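Local coordinates for integron cassette protein (Vibrio cholerae, PDB 3FY6), which is of unknown function but, as a product of a mobile integron gene cassette, folds into a small alpha+beta subunit that pairs with a second copy of itself, at residues M9-Y17 with E25-K33; S70-F81 with V105-K116. All coordinates share one frame; numbering follows the deposited sequence.

Interaction 1. Residues M9-Y17 with E25-K33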
loop_
_atom_site.group_PDB
_atom_site.type_symbol
_atom_site.label_atom_id
_atom_site.label_comp_id
_atom_site.label_asym_id
_atom_site.label_seq_id
_atom_site.Cartn_x
_atom_site.Cartn_y
_atom_site.Cartn_z
HETATM N N MSE A 9 -12.262 -7.978 26.124
HETATM C CA MSE A 9 -12.362 -6.908 25.130
HETATM C C MSE A 9 -11.354 -5.798 25.421
HETATM O O MSE A 9 -11.260 -5.313 26.550
HETATM C CB MSE A 9 -13.776 -6.331 25.108
HETATM C CG MSE A 9 -13.934 -5.068 24.263
HETATM SE SE MSE A 9 -13.562 -3.400 25.214
HETATM C CE MSE A 9 -13.799 -2.128 23.753
ATOM N N THR A 10 -10.585 -5.390 24.417
ATOM C CA THR A 10 -9.629 -4.313 24.648
ATOM C C THR A 10 -9.569 -3.311 23.512
ATOM O O THR A 10 -10.027 -3.572 22.398
ATOM C CB THR A 10 -8.215 -4.840 24.964
ATOM O OG1 THR A 10 -7.537 -5.173 23.748
ATOM C CG2 THR A 10 -8.308 -6.072 25.837
ATOM N N GLU A 11 -9.001 -2.153 23.812
ATOM C CA GLU A 11 -8.999 -1.043 22.880
ATOM C C GLU A 11 -7.573 -0.569 22.694
ATOM O O GLU A 11 -6.840 -0.390 23.658
ATOM C CB GLU A 11 -9.862 0.088 23.428
ATOM C CG GLU A 11 -10.444 1.004 22.375
ATOM C CD GLU A 11 -11.573 1.865 22.924
ATOM O OE1 GLU A 11 -11.308 2.692 23.821
ATOM O OE2 GLU A 11 -12.723 1.715 22.456
ATOM N N VAL A 12 -7.175 -0.384 21.445
ATOM C CA VAL A 12 -5.850 0.114 21.143
ATOM C C VAL A 12 -5.990 1.454 20.417
ATOM O O VAL A 12 -6.705 1.550 19.426
ATOM C CB VAL A 12 -5.085 -0.892 20.256
ATOM C CG1 VAL A 12 -3.656 -0.435 20.044
ATOM C CG2 VAL A 12 -5.112 -2.279 20.897
ATOM N N ASN A 13 -5.330 2.489 20.922
ATOM C CA ASN A 13 -5.337 3.778 20.252
ATOM C C ASN A 13 -4.070 3.933 19.427
ATOM O O ASN A 13 -2.974 3.871 19.957
ATOM C CB ASN A 13 -5.475 4.924 21.264
ATOM C CG ASN A 13 -6.919 5.148 21.698
ATOM O OD1 ASN A 13 -7.708 4.212 21.771
ATOM N ND2 ASN A 13 -7.268 6.399 21.968
ATOM N N LEU A 14 -4.229 4.126 18.123
ATOM C CA LEU A 14 -3.083 4.220 17.224
ATOM C C LEU A 14 -2.952 5.640 16.667
ATOM O O LEU A 14 -3.947 6.299 16.406
ATOM C CB LEU A 14 -3.231 3.208 16.083
ATOM C CG LEU A 14 -3.265 1.733 16.500
ATOM C CD1 LEU A 14 -3.531 0.839 15.294
ATOM C CD2 LEU A 14 -1.952 1.346 17.175
ATOM N N ASN A 15 -1.722 6.105 16.480
ATOM C CA ASN A 15 -1.502 7.485 16.068
ATOM C C ASN A 15 -0.959 7.564 14.644
ATOM O O ASN A 15 0.210 7.257 14.395
ATOM C CB ASN A 15 -0.559 8.179 17.049
ATOM C CG ASN A 15 -0.963 7.951 18.504
ATOM O OD1 ASN A 15 -0.183 7.440 19.303
ATOM N ND2 ASN A 15 -2.193 8.308 18.837
ATOM N N ILE A 16 -1.813 7.968 13.713
ATOM C CA ILE A 16 -1.442 7.970 12.299
ATOM C C ILE A 16 -1.264 9.394 11.772
ATOM O O ILE A 16 -2.202 10.187 11.787
ATOM C CB ILE A 16 -2.515 7.257 11.448
ATOM C CG1 ILE A 16 -2.766 5.837 11.985
ATOM C CG2 ILE A 16 -2.105 7.237 9.970
ATOM C CD1 ILE A 16 -1.640 4.859 11.691
ATOM N N TYR A 17 -0.071 9.714 11.282
ATOM C CA TYR A 17 0.182 11.074 10.814
ATOM C C TYR A 17 -0.554 11.378 9.519
ATOM O O TYR A 17 -0.464 10.622 8.552
ATOM C CB TYR A 17 1.676 11.364 10.645
ATOM C CG TYR A 17 1.895 12.807 10.269
ATOM C CD1 TYR A 17 1.880 13.805 11.243
ATOM C CD2 TYR A 17 2.052 13.185 8.938
ATOM C CE1 TYR A 17 2.039 15.139 10.906
ATOM C CE2 TYR A 17 2.219 14.532 8.583
ATOM C CZ TYR A 17 2.210 15.495 9.577
ATOM O OH TYR A 17 2.372 16.812 9.247
ATOM N N GLU A 25 -3.592 11.551 13.600
ATOM C CA GLU A 25 -4.993 11.225 13.839
ATOM C C GLU A 25 -5.099 9.935 14.657
ATOM O O GLU A 25 -4.327 8.990 14.457
ATOM C CB GLU A 25 -5.738 11.071 12.518
ATOM C CG GLU A 25 -5.772 12.344 11.680
ATOM C CD GLU A 25 -6.761 13.365 12.221
ATOM O OE1 GLU A 25 -7.974 13.082 12.195
ATOM O OE2 GLU A 25 -6.331 14.450 12.662
ATOM N N THR A 26 -6.050 9.899 15.581
ATOM C CA THR A 26 -6.210 8.738 16.446
ATOM C C THR A 26 -7.136 7.728 15.782
ATOM O O THR A 26 -8.292 8.024 15.499
ATOM C CB THR A 26 -6.770 9.132 17.836
ATOM O OG1 THR A 26 -5.912 10.109 18.446
ATOM C CG2 THR A 26 -6.876 7.904 18.749
ATOM N N TYR A 27 -6.612 6.545 15.494
ATOM C CA TYR A 27 -7.453 5.454 15.020
ATOM C C TYR A 27 -7.696 4.533 16.199
ATOM O O TYR A 27 -6.749 4.048 16.816
ATOM C CB TYR A 27 -6.767 4.696 13.893
ATOM C CG TYR A 27 -6.828 5.415 12.568
ATOM C CD1 TYR A 27 -6.191 6.636 12.389
ATOM C CD2 TYR A 27 -7.524 4.870 11.492
ATOM C CE1 TYR A 27 -6.245 7.298 11.175
ATOM C CE2 TYR A 27 -7.586 5.526 10.268
ATOM C CZ TYR A 27 -6.945 6.737 10.115
ATOM O OH TYR A 27 -7.017 7.396 8.912
ATOM N N ILE A 28 -8.959 4.306 16.533
ATOM C CA ILE A 28 -9.275 3.484 17.696
ATOM C C ILE A 28 -9.642 2.074 17.258
ATOM O O ILE A 28 -10.610 1.867 16.530
ATOM C CB ILE A 28 -10.404 4.096 18.545
ATOM C CG1 ILE A 28 -10.085 5.554 18.870
ATOM C CG2 ILE A 28 -10.588 3.308 19.844
ATOM C CD1 ILE A 28 -11.200 6.279 19.594
ATOM N N VAL A 29 -8.838 1.110 17.682
ATOM C CA VAL A 29 -9.100 -0.285 17.378
ATOM C C VAL A 29 -9.776 -0.964 18.562
ATOM O O VAL A 29 -9.206 -1.043 19.646
ATOM C CB VAL A 29 -7.800 -1.037 17.071
ATOM C CG1 VAL A 29 -8.114 -2.458 16.609
ATOM C CG2 VAL A 29 -6.999 -0.299 16.003
ATOM N N GLU A 30 -10.996 -1.446 18.358
ATOM C CA GLU A 30 -11.690 -2.192 19.399
ATOM C C GLU A 30 -11.632 -3.682 19.091
ATOM O O GLU A 30 -12.165 -4.131 18.075
ATOM C CB GLU A 30 -13.151 -1.753 19.504
ATOM C CG GLU A 30 -13.411 -0.612 20.456
ATOM C CD GLU A 30 -14.861 -0.569 20.918
ATOM O OE1 GLU A 30 -15.547 -1.615 20.829
ATOM O OE2 GLU A 30 -15.313 0.504 21.378
ATOM N N LEU A 31 -10.987 -4.444 19.967
ATOM C CA LEU A 31 -10.881 -5.889 19.789
ATOM C C LEU A 31 -11.882 -6.598 20.682
ATOM O O LEU A 31 -11.883 -6.403 21.890
ATOM C CB LEU A 31 -9.472 -6.371 20.141
ATOM C CG LEU A 31 -8.334 -5.652 19.430
ATOM C CD1 LEU A 31 -6.996 -6.149 19.930
ATOM C CD2 LEU A 31 -8.461 -5.868 17.941
ATOM N N HIS A 32 -12.731 -7.419 20.077
ATOM C CA HIS A 32 -13.642 -8.278 20.811
ATOM C C HIS A 32 -13.425 -9.686 20.295
ATOM O O HIS A 32 -12.806 -9.885 19.248
ATOM C CB HIS A 32 -15.103 -7.889 20.558
ATOM C CG HIS A 32 -15.455 -6.506 21.004
ATOM N ND1 HIS A 32 -16.101 -6.251 22.196
ATOM C CD2 HIS A 32 -15.261 -5.302 20.416
ATOM C CE1 HIS A 32 -16.288 -4.950 22.323
ATOM N NE2 HIS A 32 -15.787 -4.351 21.257
ATOM N N LYS A 33 -13.948 -10.662 21.024
ATOM C CA LYS A 33 -13.845 -12.057 20.631
ATOM C C LYS A 33 -14.480 -12.308 19.258
ATOM O O LYS A 33 -13.900 -12.988 18.417
ATOM C CB LYS A 33 -14.487 -12.944 21.703
ATOM C CG LYS A 33 -14.957 -14.313 21.228
ATOM C CD LYS A 33 -13.804 -15.287 21.033
ATOM C CE LYS A 33 -14.238 -16.709 21.378
ATOM N NZ LYS A 33 -15.631 -16.995 20.919
HETATM O O HOH W 1 -3.346 10.548 17.759
#
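Val12 and Val29 sit opposite each other in an antiparallel beta hairpin, strands 10-17 and 25-31, which opens the five-stranded sheet of the chain. Their backbones exchange two hydrogen bonds, Val12 N to Val29 O and Val29 N to Val12 O, each 2.8 Å, and the same doubled pairing recurs at Thr10-Leu31, Leu14-Tyr27 and Ile16-Glu25. On the face carrying Val12, Leu14 and Ile16 the side chains also touch along the diagonal. Leu14 reaches CD1 across to Val29 CG2 at 3.7 Å, and Ile16 lays CG1 against Tyr27 CD1 at 3.5 Å. Helix 77-89 packs on this face, Phe81 touching both Leu14 and Val29, while the phenol hydroxyl of Tyr27 is bonded to Asp69.

The face of Glu11, Asn13, Thr26 and Glu30 is largely polar, with Ile28 among them. Glu11 CG, swung to the far side of CB from the backbone N (chi1 -154°), leans on Ile28 CG2, and Glu11 OE2 comes within 3.1 Å of Glu30 OE2, two acceptors that would repel if both were charged. Glu30 OE1 takes a hydrogen bond from His32 NE2, almost in the imidazole plane, which helps set the rotation of a ring that Tyr35 also stacks against. At the far end a water bridges the two strands, 2.7 Å from Asn15 ND2, whose proton it accepts, and 2.7 Å from Thr26 OG1.

Interaction 2. Residues S70-F81 with V105-K116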
loop_
_atom_site.group_PDB
_atom_site.type_symbol
_atom_site.label_atom_id
_atom_site.label_comp_id
_atom_site.label_asym_id
_atom_site.label_seq_id
_atom_site.Cartn_x
_atom_site.Cartn_y
_atom_site.Cartn_z
ATOM N N SER A 70 -5.344 11.621 3.502
ATOM C CA SER A 70 -4.169 11.726 2.629
ATOM C C SER A 70 -3.032 10.803 3.066
ATOM O O SER A 70 -1.857 11.161 2.976
ATOM C CB SER A 70 -3.666 13.172 2.543
ATOM O OG SER A 70 -4.654 14.016 1.977
ATOM N N VAL A 71 -3.392 9.620 3.550
ATOM C CA VAL A 71 -2.419 8.611 3.948
ATOM C C VAL A 71 -2.553 7.415 2.997
ATOM O O VAL A 71 -3.662 6.955 2.733
ATOM C CB VAL A 71 -2.642 8.165 5.425
ATOM C CG1 VAL A 71 -1.780 6.961 5.771
ATOM C CG2 VAL A 71 -2.370 9.329 6.386
ATOM N N TYR A 72 -1.424 6.932 2.482
ATOM C CA TYR A 72 -1.403 5.844 1.505
ATOM C C TYR A 72 -0.586 4.691 2.060
ATOM O O TYR A 72 0.612 4.588 1.807
ATOM C CB TYR A 72 -0.837 6.362 0.168
ATOM C CG TYR A 72 -1.597 7.590 -0.266
ATOM C CD1 TYR A 72 -2.780 7.474 -0.984
ATOM C CD2 TYR A 72 -1.190 8.861 0.131
ATOM C CE1 TYR A 72 -3.512 8.595 -1.341
ATOM C CE2 TYR A 72 -1.913 9.987 -0.222
ATOM C CZ TYR A 72 -3.072 9.848 -0.960
ATOM O OH TYR A 72 -3.801 10.962 -1.315
ATOM N N PRO A 73 -1.245 3.820 2.836
ATOM C CA PRO A 73 -0.594 2.737 3.571
ATOM C C PRO A 73 -0.357 1.567 2.639
ATOM O O PRO A 73 -1.032 1.462 1.620
ATOM C CB PRO A 73 -1.652 2.330 4.607
ATOM C CG PRO A 73 -2.956 2.957 4.138
ATOM C CD PRO A 73 -2.708 3.680 2.852
ATOM N N PRO A 74 0.590 0.690 2.977
ATOM C CA PRO A 74 0.750 -0.518 2.161
ATOM C C PRO A 74 -0.586 -1.261 2.095
ATOM O O PRO A 74 -1.372 -1.210 3.043
ATOM C CB PRO A 74 1.783 -1.324 2.941
ATOM C CG PRO A 74 2.551 -0.280 3.735
ATOM C CD PRO A 74 1.538 0.744 4.104
ATOM N N GLU A 75 -0.859 -1.923 0.978
ATOM C CA GLU A 75 -2.157 -2.563 0.781
ATOM C C GLU A 75 -2.421 -3.690 1.796
ATOM O O GLU A 75 -3.566 -3.964 2.139
ATOM C CB GLU A 75 -2.284 -3.076 -0.662
ATOM C CG GLU A 75 -3.230 -4.267 -0.843
ATOM C CD GLU A 75 -4.701 -3.896 -0.698
ATOM O OE1 GLU A 75 -5.066 -2.752 -1.049
ATOM O OE2 GLU A 75 -5.494 -4.754 -0.242
ATOM N N ILE A 76 -1.357 -4.325 2.283
ATOM C CA ILE A 76 -1.484 -5.413 3.254
ATOM C C ILE A 76 -1.815 -4.956 4.690
ATOM O O ILE A 76 -2.022 -5.784 5.578
ATOM C CB ILE A 76 -0.189 -6.229 3.312
ATOM C CG1 ILE A 76 -0.449 -7.602 3.945
ATOM C CG2 ILE A 76 0.902 -5.440 4.059
ATOM C CD1 ILE A 76 0.783 -8.510 3.970
ATOM N N THR A 77 -1.862 -3.650 4.915
ATOM C CA THR A 77 -2.083 -3.115 6.264
ATOM C C THR A 77 -3.318 -3.702 6.976
ATOM O O THR A 77 -3.256 -4.079 8.139
ATOM C CB THR A 77 -2.167 -1.573 6.237
ATOM O OG1 THR A 77 -0.952 -1.051 5.680
ATOM C CG2 THR A 77 -2.355 -1.010 7.653
ATOM N N GLN A 78 -4.440 -3.775 6.276
ATOM C CA GLN A 78 -5.671 -4.244 6.880
ATOM C C GLN A 78 -5.517 -5.693 7.309
ATOM O O GLN A 78 -6.000 -6.098 8.364
ATOM C CB GLN A 78 -6.824 -4.119 5.892
ATOM C CG GLN A 78 -8.135 -4.680 6.388
ATOM C CD GLN A 78 -9.298 -4.217 5.531
ATOM O OE1 GLN A 78 -9.908 -5.002 4.805
ATOM N NE2 GLN A 78 -9.589 -2.930 5.588
ATOM N N ASN A 79 -4.828 -6.459 6.473
ATOM C CA ASN A 79 -4.581 -7.862 6.720
ATOM C C ASN A 79 -3.709 -8.026 7.970
ATOM O O ASN A 79 -3.933 -8.931 8.777
ATOM C CB ASN A 79 -3.925 -8.506 5.486
ATOM C CG ASN A 79 -3.587 -9.967 5.702
ATOM O OD1 ASN A 79 -2.465 -10.304 6.065
ATOM N ND2 ASN A 79 -4.566 -10.842 5.503
ATOM N N LEU A 80 -2.740 -7.137 8.149
ATOM C CA LEU A 80 -1.948 -7.130 9.391
ATOM C C LEU A 80 -2.826 -6.906 10.620
ATOM O O LEU A 80 -2.685 -7.610 11.620
ATOM C CB LEU A 80 -0.854 -6.067 9.356
ATOM C CG LEU A 80 0.201 -6.177 8.255
ATOM C CD1 LEU A 80 1.415 -5.351 8.642
ATOM C CD2 LEU A 80 0.590 -7.626 7.995
ATOM N N PHE A 81 -3.731 -5.930 10.562
ATOM C CA PHE A 81 -4.647 -5.728 11.687
ATOM C C PHE A 81 -5.417 -7.012 11.965
ATOM O O PHE A 81 -5.583 -7.412 13.118
ATOM C CB PHE A 81 -5.642 -4.607 11.407
ATOM C CG PHE A 81 -5.088 -3.224 11.622
ATOM C CD1 PHE A 81 -3.945 -2.799 10.962
ATOM C CD2 PHE A 81 -5.744 -2.333 12.454
ATOM C CE1 PHE A 81 -3.455 -1.508 11.143
ATOM C CE2 PHE A 81 -5.264 -1.046 12.643
ATOM C CZ PHE A 81 -4.115 -0.633 11.986
ATOM N N VAL A 105 2.646 -1.511 13.438
ATOM C CA VAL A 105 2.030 -1.321 12.131
ATOM C C VAL A 105 1.781 0.172 11.879
ATOM O O VAL A 105 2.034 0.680 10.785
ATOM C CB VAL A 105 0.723 -2.094 11.983
ATOM C CG1 VAL A 105 0.111 -1.803 10.622
ATOM C CG2 VAL A 105 0.978 -3.588 12.138
ATOM N N ALA A 106 1.300 0.880 12.902
ATOM C CA ALA A 106 1.085 2.320 12.774
ATOM C C ALA A 106 2.401 3.011 12.473
ATOM O O ALA A 106 2.465 3.900 11.623
ATOM C CB ALA A 106 0.449 2.902 14.052
ATOM N N GLN A 107 3.454 2.589 13.168
ATOM C CA GLN A 107 4.784 3.146 12.971
ATOM C C GLN A 107 5.252 2.965 11.526
ATOM O O GLN A 107 5.859 3.870 10.934
ATOM C CB GLN A 107 5.768 2.488 13.940
ATOM C CG GLN A 107 7.219 2.911 13.793
ATOM C CD GLN A 107 8.132 2.110 14.704
ATOM O OE1 GLN A 107 7.726 1.689 15.786
ATOM N NE2 GLN A 107 9.365 1.885 14.265
ATOM N N TRP A 108 4.973 1.791 10.965
ATOM C CA TRP A 108 5.301 1.508 9.572
ATOM C C TRP A 108 4.549 2.461 8.633
ATOM O O TRP A 108 5.132 3.072 7.734
ATOM C CB TRP A 108 4.924 0.064 9.236
ATOM C CG TRP A 108 5.334 -0.380 7.854
ATOM C CD1 TRP A 108 6.422 0.035 7.146
ATOM C CD2 TRP A 108 4.692 -1.379 7.051
ATOM N NE1 TRP A 108 6.491 -0.633 5.943
ATOM C CE2 TRP A 108 5.436 -1.502 5.857
ATOM C CE3 TRP A 108 3.551 -2.168 7.217
ATOM C CZ2 TRP A 108 5.072 -2.374 4.841
ATOM C CZ3 TRP A 108 3.194 -3.043 6.205
ATOM C CH2 TRP A 108 3.956 -3.146 5.040
ATOM N N VAL A 109 3.244 2.573 8.837
ATOM C CA VAL A 109 2.447 3.493 8.045
ATOM C C VAL A 109 3.046 4.901 8.125
ATOM O O VAL A 109 3.176 5.577 7.105
ATOM C CB VAL A 109 0.976 3.488 8.483
ATOM C CG1 VAL A 109 0.195 4.601 7.781
ATOM C CG2 VAL A 109 0.348 2.122 8.195
ATOM N N ASN A 110 3.430 5.341 9.321
ATOM C CA ASN A 110 4.001 6.678 9.442
ATOM C C ASN A 110 5.299 6.817 8.637
ATOM O O ASN A 110 5.540 7.838 8.003
ATOM C CB ASN A 110 4.178 7.097 10.916
ATOM C CG ASN A 110 2.841 7.285 11.639
ATOM O OD1 ASN A 110 2.732 7.051 12.850
ATOM N ND2 ASN A 110 1.808 7.669 10.887
ATOM N N LYS A 111 6.122 5.776 8.628
ATOM C CA LYS A 111 7.357 5.820 7.849
ATOM C C LYS A 111 7.080 5.913 6.339
ATOM O O LYS A 111 7.791 6.594 5.606
ATOM C CB LYS A 111 8.237 4.605 8.155
ATOM C CG LYS A 111 8.947 4.685 9.505
ATOM C CD LYS A 111 9.798 3.441 9.725
ATOM C CE LYS A 111 10.226 3.271 11.180
ATOM N NZ LYS A 111 10.869 1.935 11.401
ATOM N N VAL A 112 6.053 5.206 5.891
ATOM C CA VAL A 112 5.637 5.228 4.494
ATOM C C VAL A 112 5.250 6.650 4.087
ATOM O O VAL A 112 5.722 7.178 3.077
ATOM C CB VAL A 112 4.456 4.268 4.281
ATOM C CG1 VAL A 112 3.898 4.384 2.846
ATOM C CG2 VAL A 112 4.907 2.829 4.574
ATOM N N THR A 113 4.401 7.271 4.901
ATOM C CA THR A 113 3.939 8.632 4.664
ATOM C C THR A 113 5.118 9.596 4.586
ATOM O O THR A 113 5.222 10.402 3.660
ATOM C CB THR A 113 2.988 9.068 5.793
ATOM O OG1 THR A 113 1.832 8.219 5.781
ATOM C CG2 THR A 113 2.560 10.544 5.618
ATOM N N GLU A 114 6.013 9.490 5.563
ATOM C CA GLU A 114 7.196 10.336 5.641
ATOM C C GLU A 114 8.085 10.176 4.402
ATOM O O GLU A 114 8.705 11.136 3.947
ATOM C CB GLU A 114 7.982 10.016 6.922
ATOM C CG GLU A 114 9.343 10.689 7.028
ATOM C CD GLU A 114 10.168 10.174 8.212
ATOM O OE1 GLU A 114 10.024 8.986 8.593
ATOM O OE2 GLU A 114 10.970 10.963 8.763
ATOM N N ALA A 115 8.132 8.968 3.852
ATOM C CA ALA A 115 8.996 8.686 2.712
ATOM C C ALA A 115 8.319 8.890 1.353
ATOM O O ALA A 115 8.922 8.645 0.322
ATOM C CB ALA A 115 9.552 7.257 2.816
ATOM N N LYS A 116 7.064 9.315 1.348
ATOM C CA LYS A 116 6.343 9.516 0.094
ATOM C C LYS A 116 7.121 10.432 -0.862
ATOM O O LYS A 116 7.692 11.423 -0.439
ATOM C CB LYS A 116 4.968 10.113 0.381
ATOM C CG LYS A 116 4.011 10.118 -0.798
ATOM C CD LYS A 116 2.638 10.653 -0.393
ATOM C CE LYS A 116 2.672 12.156 -0.156
ATOM N NZ LYS A 116 1.356 12.683 0.319
HETATM O O HOH W 2 0.733 10.706 2.488
HETATM O O HOH W 3 1.142 7.867 3.174
#
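Helices 77-81 and 105-114 run nearly antiparallel at 167°, but their axes stay 11.2 Å apart, and much of the contact with helix 105-114 is made by the extended residues 71-74, which lead through a type I beta turn, Pro74 to Thr77, into the first helix. Pro74 CG sits over one face of the Trp108 indole, a CH-pi contact 3.5 Å from the centroid of the six-membered ring, while Ile76 CG2 meets the indole at its edge. Leu80 CD1 reaches CZ3 of the same ring and Val105 CG2 as well. The indole NE1 is bonded to Val112 O of the second subunit, so this ring also takes part in the dimer interface.

The valines of helix 105-114 fill in alongside. Val105 CG1, anti to its own nitrogen (chi1 178°), points between Thr77 CG2 and Phe81 CE1, and Val109 CG1 meets Val71 CG1 at 3.7 Å. Thr77 OG1 and N close the turn, both donating to Pro74 O from the same face of its carbonyl. Two waters bridge the segments at the Ser70-Lys116 end: one accepts from Tyr72 N and lies 2.7 Å from Thr113 OG1, and the other accepts from Lys116 NZ, which is also bonded to Phe126 O, and donates to Ser70 O at 2.7 Å.

The two contacts follow one another along the chain, the hairpin of interaction 1 closing before interaction 2 opens. Their centres are about 15 Å apart and lie on opposite sides of the chain's centre. Helices 77-89 and 95-114 connect them: both pack on the apolar face of the hairpin, and interaction 2 brings them together with the residues leading into the first. The contacts also touch directly, where Ile16 and Tyr17 meet Asn110 and Tyr17 O approaches Val71 CG2. Sheet and helices thus share one core, with interaction 2 facing the second subunit, whereas no other chain of the assembly touches the segments of interaction 1.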